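PDB 3PQA: lactaldehyde dehydrogenase from Methanocaldococcus jannaschii, which oxidises lactaldehyde to lactate with NAD(+) as the preferred cofactor, a step in the biosynthesis of coenzyme F420. Local coordinates for residues 78-92 / 307-319. Residues are numbered along the deposited sequence; the frame is centred on the assembly and turned at random.
Sequences KILAIDAGKPIKQAR and PLDEKTDVGPLIS
The guanidinium of Arg92 and the carboxylate of Glu310 lie nearly in one plane, 6° apart: Ile88 CG1 rests off-centre over one face of the guanidinium, and Glu310 CD sits at its edge. This end-on, bidentate salt bridge ties the start of helix 88-111 in the aldehyde dehydrogenase fold to the loop between helices 288-300 and 320-335. It is a clear instance of how a carboxylate and a guanidinium pair when coplanar, a syn lone pair meeting each N-H: Arg92 NH1 reaches Glu310 OE1 at 2.9 Å and NH2 reaches OE2 at 2.8 Å, while NE pairs with Glu74 in the preceding helix. Glu310 folds at chi2 (-71°) to meet the straight arginine chain. With an alanine in place of Arg92, the Glu310 and Glu74 carboxylates would probably lose the partner they share, and Glu310 would be freer to turn.

Deeper in, the Pro307 ring sets CB and CG against backbone oxygens, with CB 3.6 Å from Gly85 O in the turn between the helices. Leu308 spreads its methyls over helix 73-84, CD2 lying 3.8 Å from Ala81 CB and CD1 beside Ile82 CG1. Waters fill in between the two backbones; one donates to both Ala84 O and Pro316 O. At the start of helix 88-111, just after the N-cap Pro87, Ile88 N donates to Pro307 O at 2.8 Å.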
loop_
_atom_site.group_PDB
_atom_site.type_symbol
_atom_site.label_atom_id
_atom_site.label_comp_id
_atom_site.label_asym_id
_atom_site.label_seq_id
_atom_site.Cartn_x
_atom_site.Cartn_y
_atom_site.Cartn_z
ATOM N N LYS B 78 -16.177 26.162 -25.454
ATOM C CA LYS B 78 -16.264 27.477 -26.120
ATOM C C LYS B 78 -15.844 28.603 -25.187
ATOM O O LYS B 78 -15.155 29.540 -25.599
ATOM C CB LYS B 78 -17.682 27.758 -26.649
ATOM C CG LYS B 78 -18.205 26.783 -27.688
ATOM C CD LYS B 78 -17.572 26.982 -29.047
ATOM C CE LYS B 78 -18.473 26.447 -30.150
ATOM N NZ LYS B 78 -17.717 26.458 -31.432
ATOM N N ILE B 79 -16.257 28.505 -23.923
ATOM C CA ILE B 79 -15.851 29.479 -22.924
ATOM C C ILE B 79 -14.324 29.503 -22.772
ATOM O O ILE B 79 -13.733 30.575 -22.690
ATOM C CB ILE B 79 -16.550 29.253 -21.562
ATOM C CG1 ILE B 79 -18.037 29.628 -21.666
ATOM C CG2 ILE B 79 -15.885 30.109 -20.471
ATOM C CD1 ILE B 79 -18.931 28.989 -20.591
ATOM N N LEU B 80 -13.691 28.330 -22.747
ATOM C CA LEU B 80 -12.227 28.272 -22.707
ATOM C C LEU B 80 -11.602 28.974 -23.918
ATOM O O LEU B 80 -10.625 29.704 -23.780
ATOM C CB LEU B 80 -11.724 26.825 -22.591
ATOM C CG LEU B 80 -12.023 26.149 -21.244
ATOM C CD1 LEU B 80 -11.674 24.657 -21.308
ATOM C CD2 LEU B 80 -11.247 26.815 -20.135
ATOM N N ALA B 81 -12.176 28.755 -25.093
ATOM C CA ALA B 81 -11.671 29.368 -26.321
ATOM C C ALA B 81 -11.769 30.885 -26.249
ATOM O O ALA B 81 -10.798 31.594 -26.523
ATOM C CB ALA B 81 -12.425 28.840 -27.531
ATOM N N ILE B 82 -12.941 31.373 -25.857
ATOM C CA ILE B 82 -13.229 32.802 -25.838
ATOM C C ILE B 82 -12.506 33.539 -24.704
ATOM O O ILE B 82 -11.963 34.625 -24.913
ATOM C CB ILE B 82 -14.776 33.039 -25.805
ATOM C CG1 ILE B 82 -15.397 32.595 -27.137
ATOM C CG2 ILE B 82 -15.123 34.498 -25.519
ATOM C CD1 ILE B 82 -16.911 32.358 -27.080
ATOM N N ASP B 83 -12.486 32.936 -23.514
ATOM C CA ASP B 83 -11.999 33.600 -22.303
ATOM C C ASP B 83 -10.503 33.377 -22.079
ATOM O O ASP B 83 -9.775 34.312 -21.750
ATOM C CB ASP B 83 -12.832 33.117 -21.095
ATOM C CG ASP B 83 -12.551 33.881 -19.808
ATOM O OD1 ASP B 83 -11.976 34.983 -19.837
ATOM O OD2 ASP B 83 -12.936 33.360 -18.732
ATOM N N ALA B 84 -10.055 32.135 -22.248
ATOM C CA ALA B 84 -8.655 31.780 -22.032
ATOM C C ALA B 84 -7.828 31.818 -23.319
ATOM O O ALA B 84 -6.610 31.664 -23.278
ATOM C CB ALA B 84 -8.550 30.389 -21.356
ATOM N N GLY B 85 -8.491 32.023 -24.453
ATOM C CA GLY B 85 -7.807 32.010 -25.753
ATOM C C GLY B 85 -7.327 30.638 -26.184
ATOM O O GLY B 85 -6.406 30.522 -26.987
ATOM N N LYS B 86 -7.960 29.592 -25.654
ATOM C CA LYS B 86 -7.497 28.224 -25.864
ATOM C C LYS B 86 -8.107 27.635 -27.121
ATOM O O LYS B 86 -9.324 27.564 -27.235
ATOM C CB LYS B 86 -7.855 27.358 -24.646
ATOM C CG LYS B 86 -7.391 25.904 -24.786
ATOM C CD LYS B 86 -7.526 25.147 -23.460
ATOM C CE LYS B 86 -6.593 25.740 -22.424
ATOM N NZ LYS B 86 -6.241 24.774 -21.346
ATOM N N PRO B 87 -7.268 27.214 -28.089
ATOM C CA PRO B 87 -7.824 26.583 -29.288
ATOM C C PRO B 87 -8.887 25.550 -28.938
ATOM O O PRO B 87 -8.714 24.760 -27.983
ATOM C CB PRO B 87 -6.599 25.943 -29.930
ATOM C CG PRO B 87 -5.515 26.923 -29.589
ATOM C CD PRO B 87 -5.796 27.270 -28.151
ATOM N N ILE B 88 -9.993 25.596 -29.681
ATOM C CA ILE B 88 -11.191 24.805 -29.355
ATOM C C ILE B 88 -10.923 23.302 -29.211
ATOM O O ILE B 88 -11.438 22.672 -28.288
ATOM C CB ILE B 88 -12.395 25.116 -30.319
ATOM C CG1 ILE B 88 -13.685 24.441 -29.836
ATOM C CG2 ILE B 88 -12.071 24.723 -31.761
ATOM C CD1 ILE B 88 -14.320 25.083 -28.604
ATOM N N LYS B 89 -10.078 22.743 -30.082
ATOM C CA LYS B 89 -9.692 21.327 -29.950
ATOM C C LYS B 89 -9.011 21.004 -28.606
ATOM O O LYS B 89 -9.281 19.966 -27.995
ATOM C CB LYS B 89 -8.818 20.896 -31.127
ATOM C CG LYS B 89 -9.586 20.787 -32.454
ATOM C CD LYS B 89 -8.718 20.229 -33.587
ATOM C CE LYS B 89 -7.524 21.141 -33.876
ATOM N NZ LYS B 89 -6.963 20.920 -35.241
ATOM N N GLN B 90 -8.137 21.901 -28.150
ATOM C CA GLN B 90 -7.478 21.772 -26.846
ATOM C C GLN B 90 -8.434 22.033 -25.684
ATOM O O GLN B 90 -8.310 21.420 -24.613
ATOM C CB GLN B 90 -6.278 22.707 -26.760
ATOM C CG GLN B 90 -5.149 22.354 -27.726
ATOM C CD GLN B 90 -4.077 23.413 -27.737
ATOM O OE1 GLN B 90 -3.638 23.884 -26.680
ATOM N NE2 GLN B 90 -3.644 23.804 -28.937
ATOM N N ALA B 91 -9.385 22.942 -25.893
ATOM C CA ALA B 91 -10.416 23.216 -24.895
ATOM C C ALA B 91 -11.249 21.967 -24.605
ATOM O O ALA B 91 -11.558 21.679 -23.442
ATOM C CB ALA B 91 -11.295 24.365 -25.342
ATOM N N ARG B 92 -11.592 21.227 -25.657
ATOM C CA ARG B 92 -12.402 20.008 -25.516
ATOM C C ARG B 92 -11.682 18.959 -24.680
ATOM O O ARG B 92 -12.290 18.323 -23.806
ATOM C CB ARG B 92 -12.791 19.416 -26.883
ATOM C CG ARG B 92 -13.712 20.315 -27.683
ATOM C CD ARG B 92 -14.223 19.677 -28.969
ATOM N NE ARG B 92 -15.087 20.636 -29.661
ATOM C CZ ARG B 92 -14.823 21.188 -30.845
ATOM N NH1 ARG B 92 -13.738 20.857 -31.530
ATOM N NH2 ARG B 92 -15.675 22.067 -31.358
ATOM N N PRO B 307 -8.822 31.147 -31.741
ATOM C CA PRO B 307 -8.996 29.879 -31.022
ATOM C C PRO B 307 -10.332 29.195 -31.300
ATOM O O PRO B 307 -10.445 27.983 -31.096
ATOM C CB PRO B 307 -8.892 30.271 -29.541
ATOM C CG PRO B 307 -8.733 31.710 -29.468
ATOM C CD PRO B 307 -8.537 32.276 -30.837
ATOM N N LEU B 308 -11.325 29.955 -31.777
ATOM C CA LEU B 308 -12.631 29.371 -32.130
ATOM C C LEU B 308 -12.615 28.575 -33.435
ATOM O O LEU B 308 -13.516 27.771 -33.682
ATOM C CB LEU B 308 -13.726 30.444 -32.176
ATOM C CG LEU B 308 -14.359 30.857 -30.845
ATOM C CD1 LEU B 308 -15.313 32.021 -31.054
ATOM C CD2 LEU B 308 -15.077 29.674 -30.156
ATOM N N ASP B 309 -11.601 28.814 -34.270
ATOM C CA ASP B 309 -11.447 28.095 -35.538
ATOM C C ASP B 309 -10.952 26.685 -35.261
ATOM O O ASP B 309 -9.952 26.491 -34.558
ATOM C CB ASP B 309 -10.478 28.835 -36.467
ATOM C CG ASP B 309 -10.585 28.397 -37.931
ATOM O OD1 ASP B 309 -10.729 27.187 -38.218
ATOM O OD2 ASP B 309 -10.493 29.283 -38.811
ATOM N N GLU B 310 -11.659 25.707 -35.820
ATOM C CA GLU B 310 -11.312 24.296 -35.666
ATOM C C GLU B 310 -9.900 24.000 -36.188
ATOM O O GLU B 310 -9.263 23.041 -35.761
ATOM C CB GLU B 310 -12.335 23.399 -36.378
ATOM C CG GLU B 310 -13.780 23.494 -35.870
ATOM C CD GLU B 310 -13.985 22.872 -34.486
ATOM O OE1 GLU B 310 -13.194 21.988 -34.092
ATOM O OE2 GLU B 310 -14.937 23.283 -33.790
ATOM N N LYS B 311 -9.416 24.831 -37.107
ATOM C CA LYS B 311 -8.107 24.606 -37.716
ATOM C C LYS B 311 -6.935 25.188 -36.908
ATOM O O LYS B 311 -5.772 24.875 -37.191
ATOM C CB LYS B 311 -8.066 25.163 -39.149
ATOM C CG LYS B 311 -9.193 24.707 -40.075
ATOM C CD LYS B 311 -8.851 25.094 -41.516
ATOM C CE LYS B 311 -10.084 25.386 -42.367
ATOM N NZ LYS B 311 -10.824 24.140 -42.742
ATOM N N THR B 312 -7.233 26.032 -35.922
ATOM C CA THR B 312 -6.186 26.757 -35.197
ATOM C C THR B 312 -5.342 25.831 -34.312
ATOM O O THR B 312 -5.879 25.046 -33.522
ATOM C CB THR B 312 -6.768 27.926 -34.376
ATOM O OG1 THR B 312 -7.278 28.932 -35.267
ATOM C CG2 THR B 312 -5.705 28.550 -33.487
ATOM N N ASP B 313 -4.025 25.920 -34.468
ATOM C CA ASP B 313 -3.088 25.164 -33.635
ATOM C C ASP B 313 -2.626 25.994 -32.452
ATOM O O ASP B 313 -2.446 25.462 -31.364
ATOM C CB ASP B 313 -1.860 24.746 -34.442
ATOM C CG ASP B 313 -2.188 23.759 -35.540
ATOM O OD1 ASP B 313 -2.861 22.744 -35.258
ATOM O OD2 ASP B 313 -1.756 23.993 -36.683
ATOM N N VAL B 314 -2.429 27.296 -32.683
ATOM C CA VAL B 314 -1.878 28.223 -31.687
ATOM C C VAL B 314 -2.717 29.498 -31.605
ATOM O O VAL B 314 -2.832 30.238 -32.591
ATOM C CB VAL B 314 -0.404 28.621 -32.030
ATOM C CG1 VAL B 314 0.180 29.568 -30.967
ATOM C CG2 VAL B 314 0.455 27.387 -32.187
ATOM N N GLY B 315 -3.304 29.741 -30.434
ATOM C CA GLY B 315 -4.042 30.980 -30.181
ATOM C C GLY B 315 -3.176 32.046 -29.527
ATOM O O GLY B 315 -1.945 31.908 -29.454
ATOM N N PRO B 316 -3.808 33.121 -29.034
ATOM C CA PRO B 316 -3.050 34.215 -28.441
ATOM C C PRO B 316 -2.530 33.905 -27.028
ATOM O O PRO B 316 -3.014 32.968 -26.370
ATOM C CB PRO B 316 -4.092 35.323 -28.349
ATOM C CG PRO B 316 -5.369 34.568 -28.064
ATOM C CD PRO B 316 -5.266 33.325 -28.909
ATOM N N LEU B 317 -1.560 34.696 -26.584
ATOM C CA LEU B 317 -1.186 34.751 -25.174
ATOM C C LEU B 317 -2.302 35.434 -24.377
ATOM O O LEU B 317 -3.178 36.089 -24.950
ATOM C CB LEU B 317 0.149 35.476 -24.991
ATOM C CG LEU B 317 1.347 34.842 -25.714
ATOM C CD1 LEU B 317 2.607 35.645 -25.448
ATOM C CD2 LEU B 317 1.535 33.387 -25.269
ATOM N N ILE B 318 -2.269 35.280 -23.056
ATOM C CA ILE B 318 -3.414 35.653 -22.226
ATOM C C ILE B 318 -3.650 37.165 -22.139
ATOM O O ILE B 318 -4.745 37.595 -21.779
ATOM C CB ILE B 318 -3.301 35.057 -20.806
ATOM C CG1 ILE B 318 -4.669 35.086 -20.100
ATOM C CG2 ILE B 318 -2.227 35.804 -20.008
ATOM C CD1 ILE B 318 -5.789 34.280 -20.811
ATOM N N SER B 319 -2.628 37.959 -22.455
ATOM C CA SER B 319 -2.739 39.417 -22.405
ATOM C C SER B 319 -1.725 40.070 -23.330
ATOM O O SER B 319 -0.674 39.482 -23.629
ATOM C CB SER B 319 -2.529 39.932 -20.975
ATOM O OG SER B 319 -1.157 39.889 -20.609
HETATM O O HOH W 1 -4.164 32.797 -23.891
HETATM O O HOH W 2 -3.581 30.308 -26.679
HETATM O O HOH W 3 -8.661 24.628 -32.423
HETATM O O HOH W 4 -4.171 21.500 -33.334
HETATM O O HOH W 5 -1.406 25.910 -29.006
HETATM O O HOH W 6 -5.327 23.044 -31.276
#